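Long-range contacts in 3-oxo-tetronate kinase (Haemophilus influenzae, PDB 1YZY), which catalyses the ATP-dependent phosphorylation of 3-oxo-tetronate to 3-oxo-tetronate 4-phosphate: residues 201-212 with 222-230; 274-282 with 326-335. All coordinates share one frame; numbering follows the deposited sequence.

Contact 1: residues 201-212 with 222-230; sequences NSQLEVLAEAVA and GLGAYMAAR
A208 sits at the apolar centre, its CB set down on the backbone of helix 222-230, 3.6 Å from Y226 O and between Y226 CB and M227 CG. With so small a residue at the crossing, the axes of helices 202-210 and 222-230 approach to 8.4 Å at a signed angle of -63°. On the buried side L223 reaches toward helix 202-210: its CG stands anti to the backbone N (chi1 174°), which carries CD1 to 4.0 Å from L207 CG and close to A208 N. V211 CG2 meets M227 CE at 4.1 Å, and both L223 and M227 also touch Y78 of strand 77-80. Toward the other end, the Y226 ring lies beside residues 201-205. L204 CB comes within 3.6 Å of Y226 CD1, E205 CB packs by CD2, and N201 O stands over one face near the rim. N201 ND2 arrives at the ring's edge and donates a nearly straight bond to Y226 OH (2.8 Å, 172°), while N201 OD1 accepts from V117 N, so both ends of the amide are held. At the exposed margin R230 folds across E209 and A212, with A212 CB over one guanidinium face. One water takes the NE hydrogen and donates to A208 O (2.9 Å). E209 OE2 is too far from R230 NH1 for a salt bridge and well out of the guanidinium plane, so any attraction is of charge alone. Helices 202-210 and 221-232, which precede and follow strand 216-219, thus pack obliquely within the sugar-binding N-terminal domain, as in alpha/beta folds, where helices cover parallel strands.

Contact 2: residues 274-282 with 326-335; sequences QLDVEQAIH and QASHAIENTF
Across this contact L275, V277, A280 and I281 pack on A327, A330, I331, T334 and F335 in an apolar helix-helix crossing within the nucleotide-binding C-terminal domain. Short helix 277-282, which follows edge strand 272-274, lies across long helix 324-345; the segment axes are 76° apart and 8.6 Å at closest approach. No hydrogen bond spans the interface. Two alanines meet where the helices come close: A280 CB and A330 CB are 3.6 Å apart, and I281 CG1 touches the same A330 methyl at an equal distance. V277 divides its branches, CG1 against A327 CB (3.7 Å) and CG2 against I331 CD1 (3.8 Å); with CG1 anti to the backbone N (chi1 -179°), the two methyls meet residues one turn apart on the long helix. L275, just ahead of the short helix, extends the apolar seam the other way. Its CD1 lies over one face of the F335 ring in a CH-pi contact, 3.9 Å from the centroid and 19° off the normal, and also meets T334 CG2. F335 in turn touches T357, an ATP-binding residue by similarity, so the seam runs up to the probable nucleotide site. Backbone bonds between L275 and Y307 tie the segment's start to the neighbouring strand. D276 is the N-cap of helix 277-282, its OD2 accepting from Q279 N from above the carboxylate plane. T334 OG1, a polar side-chain atom against A280 CB, is satisfied inside its own helix: it donates to A330 O at 2.8 Å, and T334 N reaches that same oxygen from the opposite face of its plane.

In the fold
Contacts 1 and 2 sit on opposite sides of the chain's centre, about 48 Å between centres, and share no helix or strand: 201-212 with 222-230 belongs to the sugar-binding domain, 274-282 with 326-335 to the nucleotide-binding domain. Both are steep helix crossings with alanine where the helices come closest, but the signs of their crossing angles differ. Contact 1 is only partly buried and grades from an apolar interior to a polar rim with a hydrogen bond and a bridging water. Contact 2 is more fully buried though farther from the chain's centre, and almost wholly apolar. It alone reaches a residue of the probable ATP site, T357, through F335; contact 1 lies away from the annotated sites.

Contact 1: residues 201-212 with 222-230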
ATOM      1  N   ASN A 201       3.434 -11.673 -18.366  1.00 12.85           N
ATOM      2  CA  ASN A 201       4.387 -11.035 -17.455  1.00 18.04           C
ATOM      3  C   ASN A 201       5.796 -10.797 -17.959  1.00 16.71           C
ATOM      4  O   ASN A 201       6.477  -9.891 -17.470  1.00 17.32           O
ATOM      5  CB  ASN A 201       4.436 -11.812 -16.133  1.00 20.67           C
ATOM      6  CG  ASN A 201       3.519 -11.301 -15.026  1.00 25.58           C
ATOM      7  OD1 ASN A 201       2.309 -11.230 -15.201  1.00 18.74           O
ATOM      8  ND2 ASN A 201       4.098 -10.933 -13.889  1.00 22.63           N
ATOM      9  N   SER A 202       6.270 -11.618 -18.889  1.00 13.89           N
ATOM     10  CA  SER A 202       7.619 -11.408 -19.402  1.00 14.04           C
ATOM     11  C   SER A 202       7.742 -10.066 -20.123  1.00 16.08           C
ATOM     12  O   SER A 202       8.848  -9.529 -20.255  1.00 17.30           O
ATOM     13  CB  SER A 202       8.068 -12.555 -20.312  1.00 19.71           C
ATOM     14  OG  SER A 202       7.320 -12.618 -21.516  1.00 20.85           O
ATOM     15  N   GLN A 203       6.613  -9.523 -20.583  1.00 15.68           N
ATOM     16  CA  GLN A 203       6.619  -8.228 -21.261  1.00 17.13           C
ATOM     17  C   GLN A 203       7.002  -7.093 -20.300  1.00 17.65           C
ATOM     18  O   GLN A 203       7.517  -6.062 -20.732  1.00 14.30           O
ATOM     19  CB  GLN A 203       5.257  -7.924 -21.893  1.00 15.23           C
ATOM     20  CG  GLN A 203       5.073  -8.436 -23.310  1.00 13.84           C
ATOM     21  CD  GLN A 203       4.447  -9.812 -23.363  1.00 18.24           C
ATOM     22  OE1 GLN A 203       5.139 -10.815 -23.527  1.00 19.52           O
ATOM     23  NE2 GLN A 203       3.125  -9.865 -23.274  1.00 10.70           N
ATOM     24  N   LEU A 204       6.691  -7.260 -19.011  1.00 14.73           N
ATOM     25  CA  LEU A 204       7.020  -6.255 -17.988  1.00 16.32           C
ATOM     26  C   LEU A 204       8.489  -6.367 -17.633  1.00 13.49           C
ATOM     27  O   LEU A 204       9.138  -5.382 -17.258  1.00 11.88           O
ATOM     28  CB  LEU A 204       6.148  -6.435 -16.735  1.00 13.24           C
ATOM     29  CG  LEU A 204       4.656  -6.182 -16.949  1.00 13.98           C
ATOM     30  CD1 LEU A 204       3.875  -6.660 -15.748  1.00 13.16           C
ATOM     31  CD2 LEU A 204       4.403  -4.688 -17.237  1.00 15.15           C
ATOM     32  N   GLU A 205       8.997  -7.589 -17.754  1.00 13.68           N
ATOM     33  CA  GLU A 205      10.393  -7.900 -17.495  1.00 18.46           C
ATOM     34  C   GLU A 205      11.262  -7.229 -18.576  1.00 16.87           C
ATOM     35  O   GLU A 205      12.367  -6.744 -18.301  1.00 19.57           O
ATOM     36  CB  GLU A 205      10.551  -9.420 -17.513  1.00 24.30           C
ATOM     37  CG  GLU A 205      11.893  -9.967 -17.062  1.00 34.55           C
ATOM     38  CD  GLU A 205      11.851 -11.476 -16.837  1.00 41.88           C
ATOM     39  OE1 GLU A 205      12.807 -12.014 -16.238  1.00 48.12           O
ATOM     40  OE2 GLU A 205      10.859 -12.125 -17.243  1.00 43.43           O
ATOM     41  N   VAL A 206      10.762  -7.231 -19.810  1.00 19.06           N
ATOM     42  CA  VAL A 206      11.445  -6.603 -20.944  1.00 14.93           C
ATOM     43  C   VAL A 206      11.429  -5.085 -20.762  1.00 12.56           C
ATOM     44  O   VAL A 206      12.457  -4.423 -20.913  1.00 13.24           O
ATOM     45  CB  VAL A 206      10.740  -6.964 -22.286  1.00 20.51           C
ATOM     46  CG1 VAL A 206      11.281  -6.109 -23.431  1.00 16.59           C
ATOM     47  CG2 VAL A 206      10.937  -8.445 -22.605  1.00 17.32           C
ATOM     48  N   LEU A 207      10.243  -4.539 -20.488  1.00  9.86           N
ATOM     49  CA  LEU A 207      10.068  -3.102 -20.271  1.00 14.91           C
ATOM     50  C   LEU A 207      10.952  -2.628 -19.122  1.00 12.60           C
ATOM     51  O   LEU A 207      11.636  -1.617 -19.241  1.00 14.58           O
ATOM     52  CB  LEU A 207       8.598  -2.767 -19.976  1.00 15.60           C
ATOM     53  CG  LEU A 207       8.273  -1.270 -19.834  1.00 15.51           C
ATOM     54  CD1 LEU A 207       8.774  -0.508 -21.052  1.00 16.52           C
ATOM     55  CD2 LEU A 207       6.781  -1.063 -19.669  1.00 18.53           C
ATOM     56  N   ALA A 208      10.936  -3.373 -18.020  1.00 16.23           N
ATOM     57  CA  ALA A 208      11.746  -3.052 -16.845  1.00 19.67           C
ATOM     58  C   ALA A 208      13.196  -2.802 -17.236  1.00 18.96           C
ATOM     59  O   ALA A 208      13.843  -1.877 -16.733  1.00 22.35           O
ATOM     60  CB  ALA A 208      11.672  -4.184 -15.835  1.00 17.11           C
ATOM     61  N   GLU A 209      13.704  -3.654 -18.118  1.00 22.13           N
ATOM     62  CA  GLU A 209      15.071  -3.558 -18.609  1.00 19.91           C
ATOM     63  C   GLU A 209      15.222  -2.357 -19.542  1.00 16.14           C
ATOM     64  O   GLU A 209      16.244  -1.667 -19.524  1.00 16.40           O
ATOM     65  CB  GLU A 209      15.436  -4.850 -19.342  1.00 25.25           C
ATOM     66  CG  GLU A 209      16.799  -5.411 -18.975  1.00 46.23           C
ATOM     67  CD  GLU A 209      17.859  -5.097 -20.005  1.00 54.36           C
ATOM     68  OE1 GLU A 209      17.857  -5.750 -21.075  1.00 58.23           O
ATOM     69  OE2 GLU A 209      18.696  -4.206 -19.744  1.00 59.39           O
ATOM     70  N   ALA A 210      14.201  -2.121 -20.362  1.00 16.34           N
ATOM     71  CA  ALA A 210      14.208  -1.009 -21.308  1.00 20.75           C
ATOM     72  C   ALA A 210      14.206   0.371 -20.614  1.00 25.00           C
ATOM     73  O   ALA A 210      14.898   1.296 -21.049  1.00 19.15           O
ATOM     74  CB  ALA A 210      13.019  -1.140 -22.269  1.00 12.78           C
ATOM     75  N   VAL A 211      13.425   0.498 -19.542  1.00 19.22           N
ATOM     76  CA  VAL A 211      13.327   1.749 -18.793  1.00 19.78           C
ATOM     77  C   VAL A 211      14.343   1.879 -17.651  1.00 21.35           C
ATOM     78  O   VAL A 211      14.165   2.689 -16.743  1.00 24.29           O
ATOM     79  CB  VAL A 211      11.903   1.945 -18.212  1.00 16.80           C
ATOM     80  CG1 VAL A 211      10.879   2.043 -19.329  1.00 15.89           C
ATOM     81  CG2 VAL A 211      11.555   0.814 -17.271  1.00 13.57           C
ATOM     82  N   ALA A 212      15.430   1.126 -17.725  1.00 21.54           N
ATOM     83  CA  ALA A 212      16.464   1.142 -16.693  1.00 20.67           C
ATOM     84  C   ALA A 212      17.162   2.483 -16.463  1.00 27.16           C
ATOM     85  O   ALA A 212      17.798   2.682 -15.427  1.00 30.30           O
ATOM     86  CB  ALA A 212      17.497   0.082 -16.998  1.00 15.25           C
ATOM     87  N   GLY A 222       2.710  -3.682 -11.404  1.00  9.92           N
ATOM     88  CA  GLY A 222       3.388  -4.598 -12.303  1.00 13.75           C
ATOM     89  C   GLY A 222       4.790  -4.214 -12.731  1.00 16.72           C
ATOM     90  O   GLY A 222       5.719  -5.007 -12.587  1.00 19.26           O
ATOM     91  N   LEU A 223       4.957  -3.024 -13.295  1.00 18.94           N
ATOM     92  CA  LEU A 223       6.280  -2.594 -13.740  1.00 15.26           C
ATOM     93  C   LEU A 223       7.239  -2.391 -12.587  1.00 12.80           C
ATOM     94  O   LEU A 223       8.418  -2.751 -12.681  1.00 15.58           O
ATOM     95  CB  LEU A 223       6.194  -1.299 -14.554  1.00 13.60           C
ATOM     96  CG  LEU A 223       7.537  -0.685 -14.957  1.00 12.10           C
ATOM     97  CD1 LEU A 223       8.301  -1.640 -15.871  1.00 16.01           C
ATOM     98  CD2 LEU A 223       7.315   0.644 -15.646  1.00 18.54           C
ATOM     99  N   GLY A 224       6.745  -1.746 -11.533  1.00 14.91           N
ATOM    100  CA  GLY A 224       7.564  -1.473 -10.365  1.00 14.28           C
ATOM    101  C   GLY A 224       8.173  -2.731  -9.799  1.00 16.17           C
ATOM    102  O   GLY A 224       9.311  -2.704  -9.335  1.00 15.41           O
ATOM    103  N   ALA A 225       7.387  -3.810  -9.797  1.00 14.61           N
ATOM    104  CA  ALA A 225       7.817  -5.122  -9.305  1.00 15.11           C
ATOM    105  C   ALA A 225       8.998  -5.660 -10.109  1.00 17.06           C
ATOM    106  O   ALA A 225       9.979  -6.158  -9.544  1.00 16.30           O
ATOM    107  CB  ALA A 225       6.668  -6.095  -9.380  1.00 14.79           C
ATOM    108  N   TYR A 226       8.889  -5.587 -11.432  1.00 18.35           N
ATOM    109  CA  TYR A 226       9.951  -6.068 -12.298  1.00 15.80           C
ATOM    110  C   TYR A 226      11.174  -5.185 -12.281  1.00 15.01           C
ATOM    111  O   TYR A 226      12.279  -5.648 -12.581  1.00 15.73           O
ATOM    112  CB  TYR A 226       9.430  -6.331 -13.709  1.00 15.76           C
ATOM    113  CG  TYR A 226       8.735  -7.668 -13.771  1.00 19.00           C
ATOM    114  CD1 TYR A 226       7.361  -7.770 -13.593  1.00 18.30           C
ATOM    115  CD2 TYR A 226       9.469  -8.842 -13.892  1.00 14.37           C
ATOM    116  CE1 TYR A 226       6.733  -9.013 -13.526  1.00 18.44           C
ATOM    117  CE2 TYR A 226       8.853 -10.087 -13.819  1.00 15.47           C
ATOM    118  CZ  TYR A 226       7.489 -10.166 -13.636  1.00 15.92           C
ATOM    119  OH  TYR A 226       6.883 -11.405 -13.556  1.00 21.04           O
ATOM    120  N   MET A 227      10.981  -3.913 -11.938  1.00 14.88           N
ATOM    121  CA  MET A 227      12.097  -2.976 -11.823  1.00 18.11           C
ATOM    122  C   MET A 227      12.884  -3.303 -10.552  1.00 19.52           C
ATOM    123  O   MET A 227      14.097  -3.125 -10.495  1.00 24.02           O
ATOM    124  CB  MET A 227      11.588  -1.536 -11.768  1.00 21.68           C
ATOM    125  CG  MET A 227      10.929  -1.078 -13.048  1.00 22.07           C
ATOM    126  SD  MET A 227      10.481   0.649 -12.963  1.00 18.78           S
ATOM    127  CE  MET A 227      12.071   1.402 -13.236  1.00 17.94           C
ATOM    128  N   ALA A 228      12.169  -3.717  -9.513  1.00 18.55           N
ATOM    129  CA  ALA A 228      12.784  -4.111  -8.252  1.00 19.07           C
ATOM    130  C   ALA A 228      13.560  -5.416  -8.483  1.00 21.70           C
ATOM    131  O   ALA A 228      14.708  -5.543  -8.071  1.00 19.61           O
ATOM    132  CB  ALA A 228      11.708  -4.325  -7.198  1.00 17.33           C
ATOM    133  N   ALA A 229      12.924  -6.372  -9.159  1.00 20.87           N
ATOM    134  CA  ALA A 229      13.560  -7.656  -9.455  1.00 25.58           C
ATOM    135  C   ALA A 229      14.829  -7.478 -10.280  1.00 21.16           C
ATOM    136  O   ALA A 229      15.786  -8.231 -10.111  1.00 24.33           O
ATOM    137  CB  ALA A 229      12.584  -8.600 -10.172  1.00 22.24           C
ATOM    138  N   ARG A 230      14.837  -6.521 -11.204  1.00 22.98           N
ATOM    139  CA  ARG A 230      16.035  -6.302 -12.014  1.00 27.02           C
ATOM    140  C   ARG A 230      17.134  -5.677 -11.155  1.00 23.60           C
ATOM    141  O   ARG A 230      18.279  -6.131 -11.174  1.00 30.57           O
ATOM    142  CB  ARG A 230      15.746  -5.400 -13.223  1.00 25.44           C
ATOM    143  CG  ARG A 230      16.862  -5.426 -14.277  1.00 25.09           C
ATOM    144  CD  ARG A 230      16.705  -4.350 -15.348  1.00 24.55           C
ATOM    145  NE  ARG A 230      16.998  -3.024 -14.819  1.00 36.83           N
ATOM    146  CZ  ARG A 230      18.193  -2.443 -14.857  1.00 36.67           C
ATOM    147  NH1 ARG A 230      19.230  -3.058 -15.413  1.00 38.48           N
ATOM    148  NH2 ARG A 230      18.362  -1.255 -14.296  1.00 43.83           N
TER
HETATM  149  O   HOH W   1      14.711  -1.085 -14.076  1.00 29.32           O

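Contact 2: residues 274-282 with 326-335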
ATOM      1  N   GLN A 274     -11.697  -9.958  26.505  1.00 25.89           N
ATOM      2  CA  GLN A 274     -12.675  -9.349  25.615  1.00 29.91           C
ATOM      3  C   GLN A 274     -13.037  -7.929  26.052  1.00 31.34           C
ATOM      4  O   GLN A 274     -13.494  -7.712  27.177  1.00 29.97           O
ATOM      5  CB  GLN A 274     -13.942 -10.193  25.537  1.00 26.76           C
ATOM      6  CG  GLN A 274     -14.998  -9.561  24.654  1.00 34.05           C
ATOM      7  CD  GLN A 274     -16.256 -10.380  24.570  1.00 35.20           C
ATOM      8  OE1 GLN A 274     -16.387 -11.412  25.228  1.00 41.73           O
ATOM      9  NE2 GLN A 274     -17.208  -9.917  23.769  1.00 41.43           N
ATOM     10  N   LEU A 275     -12.833  -6.972  25.155  1.00 25.22           N
ATOM     11  CA  LEU A 275     -13.140  -5.578  25.432  1.00 30.42           C
ATOM     12  C   LEU A 275     -14.664  -5.416  25.423  1.00 33.85           C
ATOM     13  O   LEU A 275     -15.315  -5.654  24.401  1.00 36.55           O
ATOM     14  CB  LEU A 275     -12.480  -4.685  24.370  1.00 33.87           C
ATOM     15  CG  LEU A 275     -12.317  -3.174  24.584  1.00 38.15           C
ATOM     16  CD1 LEU A 275     -11.318  -2.649  23.574  1.00 43.26           C
ATOM     17  CD2 LEU A 275     -13.640  -2.421  24.458  1.00 39.53           C
ATOM     18  N   ASP A 276     -15.228  -5.065  26.577  1.00 34.49           N
ATOM     19  CA  ASP A 276     -16.667  -4.870  26.726  1.00 38.22           C
ATOM     20  C   ASP A 276     -17.002  -3.407  26.431  1.00 41.74           C
ATOM     21  O   ASP A 276     -16.447  -2.505  27.059  1.00 38.53           O
ATOM     22  CB  ASP A 276     -17.091  -5.244  28.152  1.00 44.55           C
ATOM     23  CG  ASP A 276     -18.576  -5.036  28.405  1.00 45.04           C
ATOM     24  OD1 ASP A 276     -19.399  -5.593  27.647  1.00 50.09           O
ATOM     25  OD2 ASP A 276     -18.916  -4.320  29.368  1.00 35.96           O
ATOM     26  N   VAL A 277     -17.924  -3.179  25.494  1.00 44.24           N
ATOM     27  CA  VAL A 277     -18.308  -1.821  25.096  1.00 43.37           C
ATOM     28  C   VAL A 277     -18.996  -0.985  26.180  1.00 42.71           C
ATOM     29  O   VAL A 277     -18.842   0.236  26.213  1.00 42.61           O
ATOM     30  CB  VAL A 277     -19.173  -1.834  23.812  1.00 43.53           C
ATOM     31  CG1 VAL A 277     -19.551  -0.415  23.401  1.00 49.55           C
ATOM     32  CG2 VAL A 277     -18.412  -2.515  22.681  1.00 45.60           C
ATOM     33  N   GLU A 278     -19.770  -1.634  27.044  1.00 42.07           N
ATOM     34  CA  GLU A 278     -20.467  -0.933  28.125  1.00 43.49           C
ATOM     35  C   GLU A 278     -19.450  -0.314  29.094  1.00 42.82           C
ATOM     36  O   GLU A 278     -19.644   0.789  29.602  1.00 42.23           O
ATOM     37  CB  GLU A 278     -21.373  -1.916  28.878  1.00 47.73           C
ATOM     38  CG  GLU A 278     -22.678  -1.332  29.439  1.00 57.48           C
ATOM     39  CD  GLU A 278     -22.513  -0.508  30.715  1.00 63.73           C
ATOM     40  OE1 GLU A 278     -21.469  -0.619  31.399  1.00 66.82           O
ATOM     41  OE2 GLU A 278     -23.456   0.247  31.044  1.00 65.89           O
ATOM     42  N   GLN A 279     -18.390  -1.063  29.374  1.00 44.15           N
ATOM     43  CA  GLN A 279     -17.337  -0.624  30.279  1.00 42.59           C
ATOM     44  C   GLN A 279     -16.430   0.428  29.652  1.00 42.23           C
ATOM     45  O   GLN A 279     -15.845   1.253  30.357  1.00 40.34           O
ATOM     46  CB  GLN A 279     -16.486  -1.818  30.712  1.00 47.81           C
ATOM     47  CG  GLN A 279     -17.172  -2.789  31.654  1.00 51.21           C
ATOM     48  CD  GLN A 279     -17.258  -2.258  33.068  1.00 52.41           C
ATOM     49  OE1 GLN A 279     -16.265  -2.229  33.790  1.00 55.61           O
ATOM     50  NE2 GLN A 279     -18.455  -1.850  33.476  1.00 52.26           N
ATOM     51  N   ALA A 280     -16.269   0.358  28.335  1.00 42.26           N
ATOM     52  CA  ALA A 280     -15.417   1.305  27.620  1.00 42.37           C
ATOM     53  C   ALA A 280     -15.953   2.733  27.723  1.00 43.72           C
ATOM     54  O   ALA A 280     -15.186   3.701  27.718  1.00 42.71           O
ATOM     55  CB  ALA A 280     -15.279   0.889  26.159  1.00 33.76           C
ATOM     56  N   ILE A 281     -17.274   2.855  27.808  1.00 45.68           N
ATOM     57  CA  ILE A 281     -17.918   4.156  27.906  1.00 48.22           C
ATOM     58  C   ILE A 281     -18.122   4.576  29.376  1.00 48.69           C
ATOM     59  O   ILE A 281     -17.914   5.760  29.637  1.00 49.55           O
ATOM     60  CB  ILE A 281     -19.332   4.129  27.277  1.00 47.81           C
ATOM     61  CG1 ILE A 281     -19.294   3.483  25.894  1.00 50.39           C
ATOM     62  CG2 ILE A 281     -19.866   5.543  27.142  1.00 52.90           C
ATOM     63  CD1 ILE A 281     -20.655   3.317  25.263  1.00 48.90           C
ATOM     64  N   HIS A 282     -18.517   3.688  30.290  1.00 48.19           N
ATOM     65  CA  HIS A 282     -18.787   4.177  31.643  1.00 49.95           C
ATOM     66  C   HIS A 282     -17.716   3.905  32.687  1.00 50.64           C
ATOM     67  O   HIS A 282     -17.687   4.681  33.642  1.00 46.56           O
ATOM     68  CB  HIS A 282     -20.053   3.473  32.137  1.00 50.66           C
ATOM     69  CG  HIS A 282     -21.220   3.848  31.284  1.00 50.34           C
ATOM     70  ND1 HIS A 282     -22.189   2.942  30.911  1.00 53.06           N
ATOM     71  CD2 HIS A 282     -21.590   5.035  30.757  1.00 47.19           C
ATOM     72  CE1 HIS A 282     -23.107   3.557  30.187  1.00 51.18           C
ATOM     73  NE2 HIS A 282     -22.767   4.828  30.079  1.00 50.83           N
ATOM     74  N   GLN A 326     -21.213   5.956  19.099  1.00 53.39           N
ATOM     75  CA  GLN A 326     -20.873   5.974  20.518  1.00 52.13           C
ATOM     76  C   GLN A 326     -20.005   4.774  20.882  1.00 52.16           C
ATOM     77  O   GLN A 326     -19.054   4.900  21.658  1.00 49.21           O
ATOM     78  CB  GLN A 326     -22.137   5.974  21.379  1.00 56.23           C
ATOM     79  CG  GLN A 326     -22.926   7.283  21.377  1.00 60.94           C
ATOM     80  CD  GLN A 326     -23.551   7.621  20.027  1.00 63.23           C
ATOM     81  OE1 GLN A 326     -23.926   6.739  19.254  1.00 58.76           O
ATOM     82  NE2 GLN A 326     -23.680   8.915  19.750  1.00 62.08           N
ATOM     83  N   ALA A 327     -20.362   3.612  20.337  1.00 50.57           N
ATOM     84  CA  ALA A 327     -19.639   2.363  20.569  1.00 47.58           C
ATOM     85  C   ALA A 327     -18.316   2.310  19.792  1.00 45.07           C
ATOM     86  O   ALA A 327     -17.348   1.687  20.235  1.00 42.94           O
ATOM     87  CB  ALA A 327     -20.520   1.177  20.191  1.00 48.10           C
ATOM     88  N   SER A 328     -18.302   2.931  18.616  1.00 44.76           N
ATOM     89  CA  SER A 328     -17.121   2.985  17.766  1.00 41.21           C
ATOM     90  C   SER A 328     -16.012   3.789  18.453  1.00 39.89           C
ATOM     91  O   SER A 328     -14.844   3.401  18.431  1.00 40.50           O
ATOM     92  CB  SER A 328     -17.492   3.631  16.427  1.00 42.59           C
ATOM     93  OG  SER A 328     -16.394   3.669  15.533  1.00 50.58           O
ATOM     94  N   HIS A 329     -16.391   4.909  19.065  1.00 37.38           N
ATOM     95  CA  HIS A 329     -15.443   5.780  19.757  1.00 39.84           C
ATOM     96  C   HIS A 329     -14.853   5.148  21.006  1.00 37.23           C
ATOM     97  O   HIS A 329     -13.650   5.219  21.233  1.00 31.19           O
ATOM     98  CB  HIS A 329     -16.111   7.101  20.148  1.00 44.51           C
ATOM     99  CG  HIS A 329     -16.014   8.168  19.101  1.00 47.30           C
ATOM    100  ND1 HIS A 329     -14.843   8.845  18.836  1.00 50.68           N
ATOM    101  CD2 HIS A 329     -16.950   8.698  18.280  1.00 48.09           C
ATOM    102  CE1 HIS A 329     -15.063   9.748  17.898  1.00 50.99           C
ATOM    103  NE2 HIS A 329     -16.334   9.680  17.543  1.00 52.86           N
ATOM    104  N   ALA A 330     -15.719   4.574  21.835  1.00 35.73           N
ATOM    105  CA  ALA A 330     -15.298   3.929  23.074  1.00 34.17           C
ATOM    106  C   ALA A 330     -14.186   2.924  22.796  1.00 33.02           C
ATOM    107  O   ALA A 330     -13.147   2.949  23.450  1.00 33.57           O
ATOM    108  CB  ALA A 330     -16.482   3.241  23.728  1.00 30.27           C
ATOM    109  N   ILE A 331     -14.416   2.062  21.805  1.00 30.12           N
ATOM    110  CA  ILE A 331     -13.460   1.035  21.389  1.00 29.91           C
ATOM    111  C   ILE A 331     -12.155   1.637  20.850  1.00 32.32           C
ATOM    112  O   ILE A 331     -11.068   1.189  21.210  1.00 39.58           O
ATOM    113  CB  ILE A 331     -14.092   0.105  20.317  1.00 25.87           C
ATOM    114  CG1 ILE A 331     -15.253  -0.676  20.931  1.00 28.59           C
ATOM    115  CG2 ILE A 331     -13.060  -0.867  19.764  1.00 32.01           C
ATOM    116  CD1 ILE A 331     -16.051  -1.482  19.942  1.00 23.11           C
ATOM    117  N   GLU A 332     -12.271   2.614  19.956  1.00 31.66           N
ATOM    118  CA  GLU A 332     -11.110   3.279  19.367  1.00 33.88           C
ATOM    119  C   GLU A 332     -10.280   4.063  20.380  1.00 28.90           C
ATOM    120  O   GLU A 332      -9.054   4.047  20.326  1.00 29.99           O
ATOM    121  CB  GLU A 332     -11.550   4.215  18.244  1.00 41.00           C
ATOM    122  CG  GLU A 332     -11.997   3.506  16.974  1.00 52.95           C
ATOM    123  CD  GLU A 332     -12.587   4.458  15.943  1.00 62.25           C
ATOM    124  OE1 GLU A 332     -12.238   5.661  15.947  1.00 61.57           O
ATOM    125  OE2 GLU A 332     -13.402   3.994  15.116  1.00 67.23           O
ATOM    126  N   ASN A 333     -10.950   4.811  21.249  1.00 30.38           N
ATOM    127  CA  ASN A 333     -10.262   5.592  22.270  1.00 29.77           C
ATOM    128  C   ASN A 333      -9.548   4.673  23.256  1.00 26.85           C
ATOM    129  O   ASN A 333      -8.471   5.006  23.752  1.00 25.09           O
ATOM    130  CB  ASN A 333     -11.250   6.483  23.035  1.00 32.00           C
ATOM    131  CG  ASN A 333     -11.655   7.722  22.260  1.00 33.66           C
ATOM    132  OD1 ASN A 333     -10.829   8.366  21.608  1.00 41.70           O
ATOM    133  ND2 ASN A 333     -12.928   8.085  22.358  1.00 32.33           N
ATOM    134  N   THR A 334     -10.160   3.529  23.555  1.00 26.66           N
ATOM    135  CA  THR A 334      -9.579   2.570  24.488  1.00 22.96           C
ATOM    136  C   THR A 334      -8.298   1.936  23.951  1.00 25.67           C
ATOM    137  O   THR A 334      -7.287   1.887  24.657  1.00 22.69           O
ATOM    138  CB  THR A 334     -10.594   1.463  24.898  1.00 29.58           C
ATOM    139  OG1 THR A 334     -11.694   2.047  25.613  1.00 29.84           O
ATOM    140  CG2 THR A 334      -9.927   0.440  25.805  1.00 19.00           C
ATOM    141  N   PHE A 335      -8.345   1.422  22.723  1.00 25.58           N
ATOM    142  CA  PHE A 335      -7.167   0.814  22.108  1.00 23.07           C
ATOM    143  C   PHE A 335      -6.052   1.845  21.991  1.00 21.19           C
ATOM    144  O   PHE A 335      -4.888   1.554  22.250  1.00 29.36           O
ATOM    145  CB  PHE A 335      -7.493   0.268  20.712  1.00 25.56           C
ATOM    146  CG  PHE A 335      -8.146  -1.087  20.714  1.00 25.08           C
ATOM    147  CD1 PHE A 335      -7.538  -2.169  21.345  1.00 16.56           C
ATOM    148  CD2 PHE A 335      -9.350  -1.291  20.046  1.00 23.63           C
ATOM    149  CE1 PHE A 335      -8.117  -3.436  21.304  1.00 19.58           C
ATOM    150  CE2 PHE A 335      -9.938  -2.552  20.001  1.00 20.48           C
ATOM    151  CZ  PHE A 335      -9.318  -3.629  20.632  1.00 14.60           C
TER